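Local coordinates for GntR family transcriptional regulator (Streptococcus agalactiae, PDB 7B5U), which is the c-di-AMP-binding RCK_C domain, here a dimer, of BusR, a transcriptional regulator that senses bipartite DNA motifs, at residues 20-34 against 44-56. Sequence-based numbering, arbitrary orientation.
With 2BA ((2R,3R,3aS,5R,7aR,9R,10R,10aS,12R,14aR)-2,9-bis(6-amino-9H-purin-9-yl)octahydro-2H,7H-difuro[3,2-d:3',2'-j][1,3,7,9,2,8 ]tetraoxadiphosphacyclododecine-3,5,10,12-tetrol 5,12-dioxide), chain C.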
loop_
_atom_site.group_PDB
_atom_site.type_symbol
_atom_site.label_atom_id
_atom_site.label_comp_id
_atom_site.label_asym_id
_atom_site.label_seq_id
_atom_site.Cartn_x
_atom_site.Cartn_y
_atom_site.Cartn_z
ATOM N N SER A 20 -7.676 -10.278 -8.893
ATOM C CA SER A 20 -6.416 -9.758 -8.399
ATOM C C SER A 20 -6.563 -8.292 -7.997
ATOM O O SER A 20 -7.444 -7.569 -8.467
ATOM C CB SER A 20 -5.336 -9.880 -9.472
ATOM O OG SER A 20 -5.570 -8.958 -10.520
ATOM N N ILE A 21 -5.633 -7.846 -7.152
ATOM C CA ILE A 21 -5.627 -6.452 -6.707
ATOM C C ILE A 21 -5.514 -5.504 -7.892
ATOM O O ILE A 21 -6.153 -4.443 -7.923
ATOM C CB ILE A 21 -4.499 -6.234 -5.680
ATOM C CG1 ILE A 21 -4.796 -7.003 -4.391
ATOM C CG2 ILE A 21 -4.273 -4.760 -5.414
ATOM C CD1 ILE A 21 -3.666 -6.929 -3.362
ATOM N N GLY A 22 -4.704 -5.870 -8.885
ATOM C CA GLY A 22 -4.558 -5.041 -10.068
ATOM C C GLY A 22 -5.802 -5.001 -10.936
ATOM O O GLY A 22 -6.149 -3.951 -11.485
ATOM N N GLU A 23 -6.472 -6.146 -11.107
ATOM C CA GLU A 23 -7.736 -6.165 -11.839
ATOM C C GLU A 23 -8.765 -5.285 -11.153
ATOM O O GLU A 23 -9.535 -4.578 -11.819
ATOM C CB GLU A 23 -8.278 -7.596 -11.920
ATOM C CG GLU A 23 -7.544 -8.470 -12.899
ATOM C CD GLU A 23 -7.795 -9.957 -12.691
ATOM O OE1 GLU A 23 -8.580 -10.352 -11.794
ATOM O OE2 GLU A 23 -7.192 -10.746 -13.446
ATOM N N LEU A 24 -8.814 -5.339 -9.820
ATOM C CA LEU A 24 -9.750 -4.519 -9.065
ATOM C C LEU A 24 -9.369 -3.055 -9.122
ATOM O O LEU A 24 -10.249 -2.190 -9.009
ATOM C CB LEU A 24 -9.790 -4.979 -7.611
ATOM C CG LEU A 24 -10.356 -6.381 -7.404
ATOM C CD1 LEU A 24 -10.193 -6.792 -5.956
ATOM C CD2 LEU A 24 -11.817 -6.430 -7.811
ATOM N N ASN A 25 -8.074 -2.761 -9.281
ATOM C CA ASN A 25 -7.580 -1.387 -9.263
ATOM C C ASN A 25 -7.885 -0.721 -7.916
ATOM O O ASN A 25 -8.363 0.416 -7.856
ATOM C CB ASN A 25 -8.150 -0.599 -10.449
ATOM C CG ASN A 25 -7.226 0.495 -10.948
ATOM O OD1 ASN A 25 -5.995 0.462 -10.754
ATOM N ND2 ASN A 25 -7.807 1.470 -11.618
ATOM N N VAL A 26 -7.559 -1.435 -6.824
ATOM C CA VAL A 26 -8.127 -1.138 -5.501
ATOM C C VAL A 26 -7.938 0.321 -5.094
ATOM O O VAL A 26 -8.893 0.961 -4.649
ATOM C CB VAL A 26 -7.581 -2.096 -4.427
ATOM C CG1 VAL A 26 -8.005 -1.638 -3.024
ATOM C CG2 VAL A 26 -8.058 -3.509 -4.684
ATOM N N TRP A 27 -6.712 0.865 -5.188
ATOM C CA TRP A 27 -6.498 2.227 -4.687
ATOM C C TRP A 27 -7.438 3.220 -5.361
ATOM O O TRP A 27 -7.952 4.140 -4.710
ATOM C CB TRP A 27 -5.032 2.677 -4.846
ATOM C CG TRP A 27 -4.820 4.022 -4.189
ATOM C CD1 TRP A 27 -4.488 4.243 -2.881
ATOM C CD2 TRP A 27 -4.993 5.324 -4.781
ATOM N NE1 TRP A 27 -4.440 5.591 -2.623
ATOM C CE2 TRP A 27 -4.745 6.278 -3.772
ATOM C CE3 TRP A 27 -5.328 5.777 -6.066
ATOM C CZ2 TRP A 27 -4.814 7.650 -4.011
ATOM C CZ3 TRP A 27 -5.396 7.142 -6.297
ATOM C CH2 TRP A 27 -5.140 8.063 -5.275
ATOM N N HIS A 28 -7.669 3.060 -6.667
ATOM C CA HIS A 28 -8.564 3.959 -7.391
ATOM C C HIS A 28 -10.030 3.739 -7.052
ATOM O O HIS A 28 -10.843 4.649 -7.245
ATOM C CB HIS A 28 -8.333 3.826 -8.891
ATOM C CG HIS A 28 -7.014 4.375 -9.327
ATOM N ND1 HIS A 28 -6.807 5.723 -9.530
ATOM C CD2 HIS A 28 -5.830 3.769 -9.587
ATOM C CE1 HIS A 28 -5.552 5.926 -9.885
ATOM N NE2 HIS A 28 -4.938 4.756 -9.931
ATOM N N GLN A 29 -10.386 2.549 -6.562
ATOM C CA GLN A 29 -11.778 2.277 -6.217
ATOM C C GLN A 29 -12.130 2.764 -4.822
ATOM O O GLN A 29 -13.262 3.198 -4.590
ATOM C CB GLN A 29 -12.050 0.774 -6.256
ATOM C CG GLN A 29 -11.810 0.129 -7.586
ATOM C CD GLN A 29 -12.872 0.465 -8.606
ATOM O OE1 GLN A 29 -13.851 1.141 -8.307
ATOM N NE2 GLN A 29 -12.679 -0.006 -9.829
ATOM N N THR A 30 -11.186 2.666 -3.875
ATOM C CA THR A 30 -11.489 2.853 -2.458
ATOM C C THR A 30 -10.545 3.795 -1.733
ATOM O O THR A 30 -10.812 4.117 -0.568
ATOM C CB THR A 30 -11.433 1.519 -1.702
ATOM O OG1 THR A 30 -10.084 1.034 -1.716
ATOM C CG2 THR A 30 -12.397 0.496 -2.317
ATOM N N GLY A 31 -9.427 4.193 -2.344
ATOM C CA GLY A 31 -8.438 4.986 -1.647
ATOM C C GLY A 31 -7.533 4.213 -0.716
ATOM O O GLY A 31 -6.683 4.830 -0.057
ATOM N N ALA A 32 -7.663 2.892 -0.660
ATOM C CA ALA A 32 -6.887 2.077 0.263
ATOM C C ALA A 32 -5.593 1.582 -0.362
ATOM O O ALA A 32 -5.551 1.242 -1.549
ATOM C CB ALA A 32 -7.711 0.865 0.682
ATOM N N THR A 33 -4.549 1.504 0.457
ATOM C CA THR A 33 -3.312 0.837 0.067
ATOM C C THR A 33 -3.206 -0.443 0.884
ATOM O O THR A 33 -3.061 -0.391 2.117
ATOM C CB THR A 33 -2.101 1.736 0.299
ATOM O OG1 THR A 33 -2.242 2.936 -0.474
ATOM C CG2 THR A 33 -0.816 1.038 -0.123
ATOM N N ILE A 34 -3.314 -1.586 0.207
ATOM C CA ILE A 34 -3.258 -2.883 0.880
ATOM C C ILE A 34 -1.813 -3.208 1.239
ATOM O O ILE A 34 -0.923 -3.181 0.380
ATOM C CB ILE A 34 -3.876 -3.982 0.001
ATOM C CG1 ILE A 34 -5.368 -3.712 -0.245
ATOM C CG2 ILE A 34 -3.632 -5.348 0.629
ATOM C CD1 ILE A 34 -5.994 -4.642 -1.278
ATOM N N ILE A 44 0.847 -12.580 3.144
ATOM C CA ILE A 44 1.682 -12.027 2.085
ATOM C C ILE A 44 1.743 -10.527 2.311
ATOM O O ILE A 44 0.709 -9.847 2.294
ATOM C CB ILE A 44 1.141 -12.359 0.687
ATOM C CG1 ILE A 44 1.282 -13.861 0.422
ATOM C CG2 ILE A 44 1.873 -11.547 -0.377
ATOM C CD1 ILE A 44 0.841 -14.286 -0.948
ATOM N N VAL A 45 2.944 -10.021 2.543
ATOM C CA VAL A 45 3.183 -8.605 2.793
ATOM C C VAL A 45 3.645 -7.958 1.496
ATOM O O VAL A 45 4.416 -8.554 0.736
ATOM C CB VAL A 45 4.231 -8.437 3.911
ATOM C CG1 VAL A 45 4.517 -6.966 4.198
ATOM C CG2 VAL A 45 3.779 -9.164 5.176
ATOM N N SER A 46 3.186 -6.727 1.243
ATOM C CA SER A 46 3.484 -6.006 0.003
ATOM C C SER A 46 2.991 -6.820 -1.193
ATOM O O SER A 46 3.792 -7.271 -2.028
ATOM C CB SER A 46 4.973 -5.683 -0.129
ATOM O OG SER A 46 5.136 -4.712 -1.139
ATOM N N PRO A 47 1.673 -7.021 -1.311
ATOM C CA PRO A 47 1.173 -8.113 -2.171
ATOM C C PRO A 47 1.305 -7.883 -3.669
ATOM O O PRO A 47 1.340 -8.869 -4.420
ATOM C CB PRO A 47 -0.296 -8.246 -1.750
ATOM C CG PRO A 47 -0.649 -6.875 -1.230
ATOM C CD PRO A 47 0.589 -6.405 -0.520
ATOM N N GLY A 48 1.326 -6.643 -4.137
ATOM C CA GLY A 48 1.376 -6.379 -5.557
ATOM C C GLY A 48 0.068 -6.652 -6.280
ATOM O O GLY A 48 -0.923 -7.115 -5.706
ATOM N N PRO A 49 0.063 -6.364 -7.585
ATOM C CA PRO A 49 -1.183 -6.396 -8.363
ATOM C C PRO A 49 -1.667 -7.787 -8.717
ATOM O O PRO A 49 -2.828 -7.929 -9.127
ATOM C CB PRO A 49 -0.800 -5.632 -9.637
ATOM C CG PRO A 49 0.673 -5.941 -9.804
ATOM C CD PRO A 49 1.208 -5.924 -8.394
ATOM N N PHE A 50 -0.820 -8.806 -8.603
ATOM C CA PHE A 50 -1.186 -10.149 -9.021
ATOM C C PHE A 50 -1.733 -10.998 -7.883
ATOM O O PHE A 50 -2.240 -12.097 -8.139
ATOM C CB PHE A 50 0.004 -10.818 -9.704
ATOM C CG PHE A 50 0.610 -9.972 -10.783
ATOM C CD1 PHE A 50 -0.168 -9.512 -11.841
ATOM C CD2 PHE A 50 1.941 -9.607 -10.732
ATOM C CE1 PHE A 50 0.383 -8.717 -12.839
ATOM C CE2 PHE A 50 2.502 -8.816 -11.726
ATOM C CZ PHE A 50 1.724 -8.368 -12.777
ATOM N N SER A 51 -1.650 -10.521 -6.644
ATOM C CA SER A 51 -2.255 -11.227 -5.525
ATOM C C SER A 51 -3.769 -11.196 -5.654
ATOM O O SER A 51 -4.354 -10.175 -6.032
ATOM C CB SER A 51 -1.815 -10.578 -4.214
ATOM O OG SER A 51 -0.465 -10.891 -3.911
ATOM N N VAL A 52 -4.406 -12.326 -5.355
ATOM C CA VAL A 52 -5.849 -12.490 -5.514
ATOM C C VAL A 52 -6.523 -12.406 -4.151
ATOM O O VAL A 52 -5.969 -12.844 -3.137
ATOM C CB VAL A 52 -6.164 -13.828 -6.216
ATOM C CG1 VAL A 52 -7.668 -14.030 -6.407
ATOM C CG2 VAL A 52 -5.460 -13.884 -7.558
ATOM N N ILE A 53 -7.704 -11.808 -4.120
ATOM C CA ILE A 53 -8.490 -11.728 -2.899
ATOM C C ILE A 53 -9.599 -12.768 -2.976
ATOM O O ILE A 53 -10.431 -12.744 -3.887
ATOM C CB ILE A 53 -9.031 -10.310 -2.672
ATOM C CG1 ILE A 53 -7.867 -9.321 -2.574
ATOM C CG2 ILE A 53 -9.878 -10.264 -1.407
ATOM C CD1 ILE A 53 -8.297 -7.873 -2.516
ATOM N N GLU A 54 -9.606 -13.695 -2.012
ATOM C CA GLU A 54 -10.568 -14.790 -1.970
ATOM C C GLU A 54 -11.470 -14.665 -0.752
ATOM O O GLU A 54 -11.128 -14.008 0.233
ATOM C CB GLU A 54 -9.849 -16.139 -1.885
ATOM C CG GLU A 54 -8.624 -16.286 -2.771
ATOM C CD GLU A 54 -8.960 -16.685 -4.185
ATOM O OE1 GLU A 54 -10.132 -16.513 -4.587
ATOM O OE2 GLU A 54 -8.049 -17.174 -4.894
ATOM N N GLN A 55 -12.619 -15.328 -0.815
ATOM C CA GLN A 55 -13.584 -15.183 0.264
ATOM C C GLN A 55 -13.001 -15.699 1.573
ATOM O O GLN A 55 -12.375 -16.761 1.623
ATOM C CB GLN A 55 -14.885 -15.913 -0.055
ATOM C CG GLN A 55 -15.989 -15.523 0.917
ATOM C CD GLN A 55 -17.353 -15.962 0.434
ATOM O OE1 GLN A 55 -17.696 -17.148 0.482
ATOM N NE2 GLN A 55 -18.150 -15.012 -0.037
ATOM N N GLY A 56 -13.212 -14.936 2.642
ATOM C CA GLY A 56 -12.681 -15.284 3.939
ATOM C C GLY A 56 -11.312 -14.716 4.233
ATOM O O GLY A 56 -10.869 -14.770 5.391
HETATM P P 2BA C . -2.092 2.836 -9.314
HETATM O O1P 2BA C . -2.475 3.159 -7.918
HETATM O O2P 2BA C . -2.472 3.808 -10.381
HETATM O "O5'" 2BA C . -0.493 2.559 -9.321
HETATM C "C5'" 2BA C . 0.181 2.428 -10.551
HETATM C "C4'" 2BA C . 1.590 1.844 -10.244
HETATM O "O4'" 2BA C . 2.273 2.719 -9.508
HETATM C "C3'" 2BA C . 1.514 0.505 -9.467
HETATM O "O3'" 2BA C . 1.404 -0.527 -10.378
HETATM C "C2'" 2BA C . 2.834 0.585 -8.661
HETATM O "O2'" 2BA C . 3.972 0.039 -9.454
HETATM C "C1'" 2BA C . 2.986 1.892 -8.372
HETATM N N9 2BA C . 2.426 2.321 -7.094
HETATM C C8 2BA C . 1.282 3.039 -6.948
HETATM N N7 2BA C . 1.073 3.236 -5.632
HETATM C C5 2BA C . 2.094 2.615 -4.990
HETATM C C6 2BA C . 2.437 2.471 -3.672
HETATM N N6 2BA C . 1.683 2.999 -2.579
HETATM N N1 2BA C . 3.547 1.807 -3.347
HETATM C C2 2BA C . 4.332 1.245 -4.303
HETATM N N3 2BA C . 4.039 1.386 -5.605
HETATM C C4 2BA C . 2.911 2.066 -5.895
HETATM P P1 2BA C . 0.869 -2.016 -9.913
HETATM O O1P1 2BA C . 1.569 -2.486 -8.685
HETATM O O2P1 2BA C . 0.981 -2.895 -11.111
HETATM O "O5'1" 2BA C . -0.690 -1.762 -9.499
HETATM C "C5'1" 2BA C . -1.631 -1.484 -10.517
HETATM C "C4'1" 2BA C . -2.928 -0.971 -9.809
HETATM O "O4'1" 2BA C . -3.415 -1.916 -9.010
HETATM C "C3'1" 2BA C . -2.638 0.283 -8.949
HETATM O "O3'1" 2BA C . -2.754 1.394 -9.767
HETATM C "C2'1" 2BA C . -3.715 0.112 -7.846
HETATM O "O2'1" 2BA C . -5.011 0.723 -8.284
HETATM C "C1'1" 2BA C . -3.828 -1.220 -7.661
HETATM N N91 2BA C . -2.963 -1.793 -6.635
HETATM C C81 2BA C . -1.819 -2.503 -6.804
HETATM N N71 2BA C . -1.306 -2.819 -5.601
HETATM C C51 2BA C . -2.139 -2.266 -4.688
HETATM C C61 2BA C . -2.158 -2.216 -3.304
HETATM N N61 2BA C . -1.157 -2.863 -2.513
HETATM N N11 2BA C . -3.140 -1.604 -2.677
HETATM C C21 2BA C . -4.110 -0.975 -3.380
HETATM N N31 2BA C . -4.150 -0.993 -4.716
HETATM C C41 2BA C . -3.139 -1.630 -5.332
#
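Ile21 meets the 44-56 segment with both backbone and side chain. Its N donates to Ser51 O at 2.9 Å, almost head-on (C=O...N angle 175°), whereas Gly22 N reaches Pro49 O at 2.8 Å in the carbonyl plane, on a lone pair. The first turn of helix 21-24 is tied to the Gly48-Ser51 type I turn. Just ahead of it, Ser20 pairs with Val52 as an antiparallel non-hydrogen-bonded bridge, CA atoms 4.0 Å apart, and Ser20 OG, turned between N and the carbonyl carbon (chi1 71°), accepts from Glu23 N; Glu23 OE1 accepts from Ser20 N, completing a capping box.

The two branches of Ile21 face different partners. CD1 lies 3.7 Å from Pro47 CG, the side chains crossing near a right angle, while chi1 of -67° leaves CG2 anti to the backbone N, directed at the adenine, 3.3 Å from C41 of the bound c-di-AMP. In one of two modelled conformers, Ile53 CD1 lies 4.1 Å from Ile21 CG1, near Leu24 CD1 and tip to tip with Ile34 CD1. Ile34 also brackets the same adenine: its N donates to N11 at 2.9 Å and its O accepts from N61.

Helix 26-30 adds His28 NE2 to a phosphate oxygen, and His28 NE2 of the second subunit binds the same nucleotide, so the two subunits share it. Ile34 and Ile53 touch Ile59 of strand 58-62, and Leu24 touches Tyr74 of helix 65-74.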